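Local coordinates for protein IclR transcriptional regulator (Thermotoga maritima, PDB 1MKM) that probably binds DNA through a winged helix-turn-helix domain and regulates transcription, as a member of the IclR family of bacterial transcription factors, at residues B[44-47]-B[48-52]; B[22-25]-B[26-30]; B[175-178]-B[179-182]. All blocks are in the same frame, centred on the assembly; numbering follows the deposited sequence.

Interaction 1: B[44-47]-B[48-52]; sequences MVVL and EEKGF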
# COMPACT_ATOMS: atom_id res chain seq x y z
N MET B 44 -11.47 28.48 -3.31
CA MET B 44 -11.53 27.01 -3.39
C MET B 44 -12.49 26.45 -4.45
O MET B 44 -12.22 25.40 -5.04
CB MET B 44 -11.89 26.44 -2.01
CG MET B 44 -10.85 26.74 -0.92
SD MET B 44 -9.14 26.31 -1.36
CE MET B 44 -9.38 24.67 -2.12
N VAL B 45 -13.60 27.12 -4.71
CA VAL B 45 -14.54 26.63 -5.71
C VAL B 45 -13.94 26.75 -7.12
O VAL B 45 -14.10 25.85 -7.94
CB VAL B 45 -15.91 27.37 -5.65
CG1 VAL B 45 -15.74 28.85 -5.94
CG2 VAL B 45 -16.89 26.75 -6.64
N VAL B 46 -13.25 27.85 -7.40
CA VAL B 46 -12.63 28.04 -8.71
C VAL B 46 -11.45 27.08 -8.88
O VAL B 46 -11.29 26.45 -9.93
CB VAL B 46 -12.16 29.50 -8.93
CG1 VAL B 46 -11.53 29.63 -10.30
CG2 VAL B 46 -13.34 30.48 -8.82
N LEU B 47 -10.62 26.98 -7.84
CA LEU B 47 -9.47 26.08 -7.88
C LEU B 47 -9.97 24.66 -8.11
O LEU B 47 -9.37 23.89 -8.85
CB LEU B 47 -8.68 26.14 -6.57
CG LEU B 47 -7.89 27.41 -6.24
CD1 LEU B 47 -7.24 27.32 -4.85
CD2 LEU B 47 -6.84 27.59 -7.30
N GLU B 48 -11.09 24.32 -7.47
CA GLU B 48 -11.64 22.99 -7.63
C GLU B 48 -12.19 22.77 -9.04
O GLU B 48 -11.93 21.75 -9.68
CB GLU B 48 -12.73 22.72 -6.60
CG GLU B 48 -13.29 21.32 -6.69
CD GLU B 48 -14.28 21.00 -5.59
OE1 GLU B 48 -14.91 19.93 -5.68
OE2 GLU B 48 -14.43 21.80 -4.65
N GLU B 49 -12.96 23.76 -9.53
CA GLU B 49 -13.57 23.71 -10.86
C GLU B 49 -12.52 23.65 -11.97
O GLU B 49 -12.75 23.08 -13.04
CB GLU B 49 -14.48 24.94 -11.04
CG GLU B 49 -14.36 25.64 -12.40
CD GLU B 49 -15.46 25.26 -13.37
OE1 GLU B 49 -16.62 25.65 -13.13
OE2 GLU B 49 -15.16 24.58 -14.37
N LYS B 50 -11.35 24.24 -11.71
CA LYS B 50 -10.27 24.25 -12.69
C LYS B 50 -9.41 22.99 -12.60
O LYS B 50 -8.57 22.75 -13.47
CB LYS B 50 -9.39 25.49 -12.49
CG LYS B 50 -10.07 26.81 -12.85
CD LYS B 50 -10.30 26.91 -14.34
CE LYS B 50 -11.04 28.19 -14.72
NZ LYS B 50 -11.42 28.14 -16.16
N GLY B 51 -9.62 22.21 -11.54
CA GLY B 51 -8.87 20.98 -11.36
C GLY B 51 -7.55 21.07 -10.62
O GLY B 51 -6.80 20.10 -10.57
N PHE B 52 -7.25 22.24 -10.05
CA PHE B 52 -6.01 22.43 -9.30
C PHE B 52 -6.08 21.75 -7.96
O PHE B 52 -5.06 21.42 -7.35
CB PHE B 52 -5.73 23.93 -9.10
CG PHE B 52 -5.31 24.62 -10.35
CD1 PHE B 52 -6.26 25.16 -11.22
CD2 PHE B 52 -3.98 24.67 -10.72
CE1 PHE B 52 -5.88 25.72 -12.45
CE2 PHE B 52 -3.59 25.22 -11.94
CZ PHE B 52 -4.54 25.74 -12.81
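Met44 O, Val45 O and Val46 O receive the amides of Glu48, Glu49 and Lys50, so residues 44-47 pass into 48-52 as the last full turn of helix 37-50. The bonds are of even length, with Lys50 N to Val46 O at 2.8 Å. The pattern then breaks: Leu47 O takes the amide of Phe52, five residues on, at 2.9 Å from Phe52 N, and the C=O group points almost straight at that donor (162°). Gly51 N bonds back to Glu48 O, and Gly51 itself, at a phi of 88°, makes the reversal.

Among the side chains, Val46 and Lys50 run alongside each other, and Val46 CG1, anti to its own amide nitrogen, reaches within 4.1 Å of Lys50 CG. The lysine also lays its CB in the plane of the Phe52 ring, at the ring's edge. Leu47 CD2 packs on Phe52 CB at 4.2 Å, across the turn that their backbone bond closes. Lys8 of the second subunit packs on both Val46 and Lys50, while the Phe52 ring meets that of Phe11 in the same neighbouring subunit, the planes at about 45°.

The paired bonds round a glycine of positive phi define a Schellman motif, here the C-terminal cap that leads from helix 37-50 into strand 53-55 of the winged helix-turn-helix domain.

Interaction 2: B[22-25]-B[26-30]; sequences GDVS and VSEIA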
# COMPACT_ATOMS: atom_id res chain seq x y z
N GLY B 22 -0.58 16.05 3.36
CA GLY B 22 -1.94 15.71 3.75
C GLY B 22 -2.97 16.57 3.03
O GLY B 22 -2.81 16.86 1.84
N ASP B 23 -4.03 16.96 3.73
CA ASP B 23 -5.09 17.78 3.11
C ASP B 23 -5.49 19.01 3.93
O ASP B 23 -4.91 19.28 4.98
CB ASP B 23 -6.32 16.93 2.85
CG ASP B 23 -6.87 16.32 4.10
OD1 ASP B 23 -7.68 15.37 3.99
OD2 ASP B 23 -6.48 16.80 5.19
N VAL B 24 -6.48 19.75 3.44
CA VAL B 24 -6.93 20.96 4.11
C VAL B 24 -8.43 21.24 3.91
O VAL B 24 -8.98 21.04 2.83
CB VAL B 24 -6.12 22.19 3.59
CG1 VAL B 24 -6.59 22.56 2.20
CG2 VAL B 24 -6.26 23.36 4.54
N SER B 25 -9.09 21.73 4.96
CA SER B 25 -10.52 22.05 4.92
C SER B 25 -10.74 23.51 4.58
O SER B 25 -9.85 24.33 4.79
CB SER B 25 -11.16 21.80 6.29
OG SER B 25 -10.66 22.73 7.23
N VAL B 26 -11.92 23.83 4.06
CA VAL B 26 -12.24 25.21 3.73
C VAL B 26 -11.99 26.05 4.97
O VAL B 26 -11.43 27.14 4.91
CB VAL B 26 -13.72 25.38 3.31
CG1 VAL B 26 -14.04 24.48 2.14
CG2 VAL B 26 -14.63 25.07 4.48
N SER B 27 -12.43 25.51 6.10
CA SER B 27 -12.30 26.17 7.40
C SER B 27 -10.86 26.54 7.70
O SER B 27 -10.57 27.66 8.12
CB SER B 27 -12.83 25.24 8.49
OG SER B 27 -12.37 25.63 9.78
N GLU B 28 -9.95 25.60 7.47
CA GLU B 28 -8.53 25.80 7.74
C GLU B 28 -7.86 26.85 6.87
O GLU B 28 -7.05 27.65 7.36
CB GLU B 28 -7.80 24.46 7.62
CG GLU B 28 -8.29 23.43 8.64
CD GLU B 28 -7.76 22.04 8.38
OE1 GLU B 28 -7.98 21.15 9.23
OE2 GLU B 28 -7.12 21.83 7.32
N ILE B 29 -8.19 26.87 5.58
CA ILE B 29 -7.62 27.86 4.68
C ILE B 29 -8.06 29.25 5.12
O ILE B 29 -7.24 30.18 5.19
CB ILE B 29 -8.04 27.62 3.23
CG1 ILE B 29 -7.20 26.48 2.65
CG2 ILE B 29 -7.89 28.91 2.41
CD1 ILE B 29 -7.32 26.32 1.15
N ALA B 30 -9.35 29.40 5.41
CA ALA B 30 -9.89 30.68 5.87
C ALA B 30 -9.06 31.17 7.06
O ALA B 30 -8.49 32.26 7.03
CB ALA B 30 -11.36 30.52 6.26
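Glu28 reaches back past the start of its own helix and accepts the amide of Ser25, with Glu28 OE2 3.1 Å from Ser25 N; the N-H is nearly straight on the acceptor (163°), yet it arrives from well above the carboxylate plane, 66° out of it. An extended chain beyond CG carries the carboxylate that far. In return the serine hydroxyl oxygen, set between its backbone nitrogen and carbonyl carbon (chi1 67°), accepts from the Glu28 amide, Ser25 OG lying about 3.0 Å from Glu28 N, although the position of this hydroxyl is less certain.

The two reciprocal bonds make a capping box with Ser25 as N-cap of helix 26-32, the helix that precedes helix 37-50 in the helix-turn-helix domain. The first full helical bond follows at once, from Ile29 N to Ser25 O at 3.1 Å.

Val24 supplies the apolar side. Its CG2, anti to the backbone nitrogen, rests 3.8 Å from Ile29 CG1, the two side chains crossing at about a right angle, and slides past the Glu28 chain in the opposite direction, 3.3 Å from Glu28 OE2. Phe16 and Ile17 of helix 6-19 cover Val24, and Ile29 reaches Ile13 and Ile17 of the same helix.

Arg60 forms a salt bridge with Glu28 OE1, so each carboxylate oxygen has its own partner; Lys56 similarly takes Asp23 OD1.

Interaction 3: B[175-178]-B[179-182]; sequences KREL and EKIR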
# COMPACT_ATOMS: atom_id res chain seq x y z
N LYS B 175 37.85 29.44 -13.85
CA LYS B 175 38.20 29.52 -15.27
C LYS B 175 39.16 28.38 -15.59
O LYS B 175 38.92 27.60 -16.51
CB LYS B 175 38.84 30.89 -15.58
CG LYS B 175 38.79 31.31 -17.06
CD LYS B 175 39.79 30.55 -17.93
CE LYS B 175 41.23 30.90 -17.56
NZ LYS B 175 42.25 30.19 -18.41
N ARG B 176 40.26 28.30 -14.84
CA ARG B 176 41.23 27.23 -15.05
C ARG B 176 40.46 25.92 -14.95
O ARG B 176 40.54 25.06 -15.83
CB ARG B 176 42.33 27.27 -13.98
CG ARG B 176 43.40 28.32 -14.21
CD ARG B 176 44.50 28.23 -13.15
NE ARG B 176 44.01 28.55 -11.81
CZ ARG B 176 44.74 28.46 -10.70
NH1 ARG B 176 46.00 28.05 -10.76
NH2 ARG B 176 44.21 28.77 -9.53
N GLU B 177 39.72 25.79 -13.86
CA GLU B 177 38.90 24.61 -13.59
C GLU B 177 38.13 24.24 -14.86
O GLU B 177 38.20 23.11 -15.33
CB GLU B 177 37.92 24.92 -12.46
CG GLU B 177 37.75 23.80 -11.45
CD GLU B 177 36.86 22.68 -11.96
OE1 GLU B 177 37.13 22.14 -13.05
OE2 GLU B 177 35.89 22.35 -11.24
N LEU B 178 37.41 25.22 -15.41
CA LEU B 178 36.63 25.01 -16.62
C LEU B 178 37.47 24.47 -17.78
O LEU B 178 37.02 23.61 -18.54
CB LEU B 178 35.95 26.31 -17.06
CG LEU B 178 34.86 26.92 -16.17
CD1 LEU B 178 34.21 28.09 -16.87
CD2 LEU B 178 33.81 25.87 -15.85
N GLU B 179 38.69 24.98 -17.91
CA GLU B 179 39.56 24.54 -19.00
C GLU B 179 39.94 23.08 -18.81
O GLU B 179 39.97 22.31 -19.77
CB GLU B 179 40.81 25.42 -19.06
CG GLU B 179 41.40 25.52 -20.45
CD GLU B 179 42.35 26.69 -20.59
OE1 GLU B 179 43.39 26.69 -19.89
OE2 GLU B 179 42.07 27.60 -21.39
N LYS B 180 40.23 22.70 -17.57
CA LYS B 180 40.58 21.31 -17.27
C LYS B 180 39.44 20.47 -17.83
O LYS B 180 39.64 19.42 -18.43
CB LYS B 180 40.64 21.09 -15.75
CG LYS B 180 41.25 22.21 -14.94
CD LYS B 180 41.36 21.78 -13.48
CE LYS B 180 41.65 22.93 -12.54
NZ LYS B 180 41.60 22.46 -11.13
N ILE B 181 38.22 20.97 -17.62
CA ILE B 181 37.03 20.30 -18.08
C ILE B 181 37.04 20.22 -19.60
O ILE B 181 36.72 19.17 -20.18
CB ILE B 181 35.77 21.04 -17.58
CG1 ILE B 181 35.75 21.03 -16.05
CG2 ILE B 181 34.52 20.37 -18.12
CD1 ILE B 181 34.73 21.95 -15.44
N ARG B 182 37.42 21.31 -20.25
CA ARG B 182 37.48 21.32 -21.71
C ARG B 182 38.48 20.23 -22.09
O ARG B 182 38.30 19.52 -23.08
CB ARG B 182 37.97 22.68 -22.21
CG ARG B 182 37.23 23.87 -21.62
CD ARG B 182 37.77 25.19 -22.17
NE ARG B 182 37.13 26.35 -21.54
CZ ARG B 182 37.39 27.61 -21.86
NH1 ARG B 182 38.28 27.88 -22.80
NH2 ARG B 182 36.76 28.60 -21.24
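Lys175 opens the first segment by accepting the amide of Glu179, with Glu179 N 3.0 Å from Lys175 O. Its side chain, bent at both chi2 and chi3, lies alongside that of Glu179 and points the same way, which brings the ammonium group to 4.0 Å between Lys175 NZ and Glu179 OE2, a long salt bridge; OE1 of the same carboxylate is equally distant. The side chain of Arg176 leaves the backbone pointing away from 179-182, but its carbonyl oxygen takes the amide of Lys180 almost head-on, at 2.9 Å from Lys180 N, and receives a second, weak bond from Glu179 N.

Glu177 contributes in two directions. Its carbonyl accepts Ile181 N in the carbonyl plane, and the methylene chain of Lys180, extended beyond CG, crosses the glutamate at about a right angle, with Lys180 CE 3.4 Å from Glu177 CA. The bend at chi2 (-77°) folds the carboxylate back toward Ile181, where Glu177 OE1 meets Ile181 CD1 at 3.4 Å. The other oxygen, OE2, is bound in a salt bridge by Lys140, which probably offsets the charge of this buried acid. The Glu177 side chain is about 8 Å from that of Asp189, a residue seen to bind zinc in this protein, though not in this chain.

Leu178 O then takes Arg182 N at 2.9 Å and is brushed by Arg182 CG at 3.1 Å. Leu178 CD2 touches Ile181 CD1, and the two form the apolar face of this turn. That face is buried in the C-terminal domain: Leu178 packs on Leu143 of helix 137-143 and Leu151 of helix 148-157, and Ile181 lies against Lys140 and Ala144.

How the interactions relate
Interactions 2, 1 and 3 follow one another along the chain, and each treats a different part of a helix: a start, an end and a middle. Interactions 1 and 2 share the helix-turn-helix domain, their centres 14 Å apart, on the successive helices 37-50 and 26-32; they meet directly where Met44 packs on Ile29, so both capped helices contribute to one small core. Interaction 3 belongs to the C-terminal domain, on the opposite side of the chain's centre, with its centre about 50 Å from that of interaction 1. The separation reflects a two-part regulator, with a probable DNA-binding module held well apart from the zinc-containing domain.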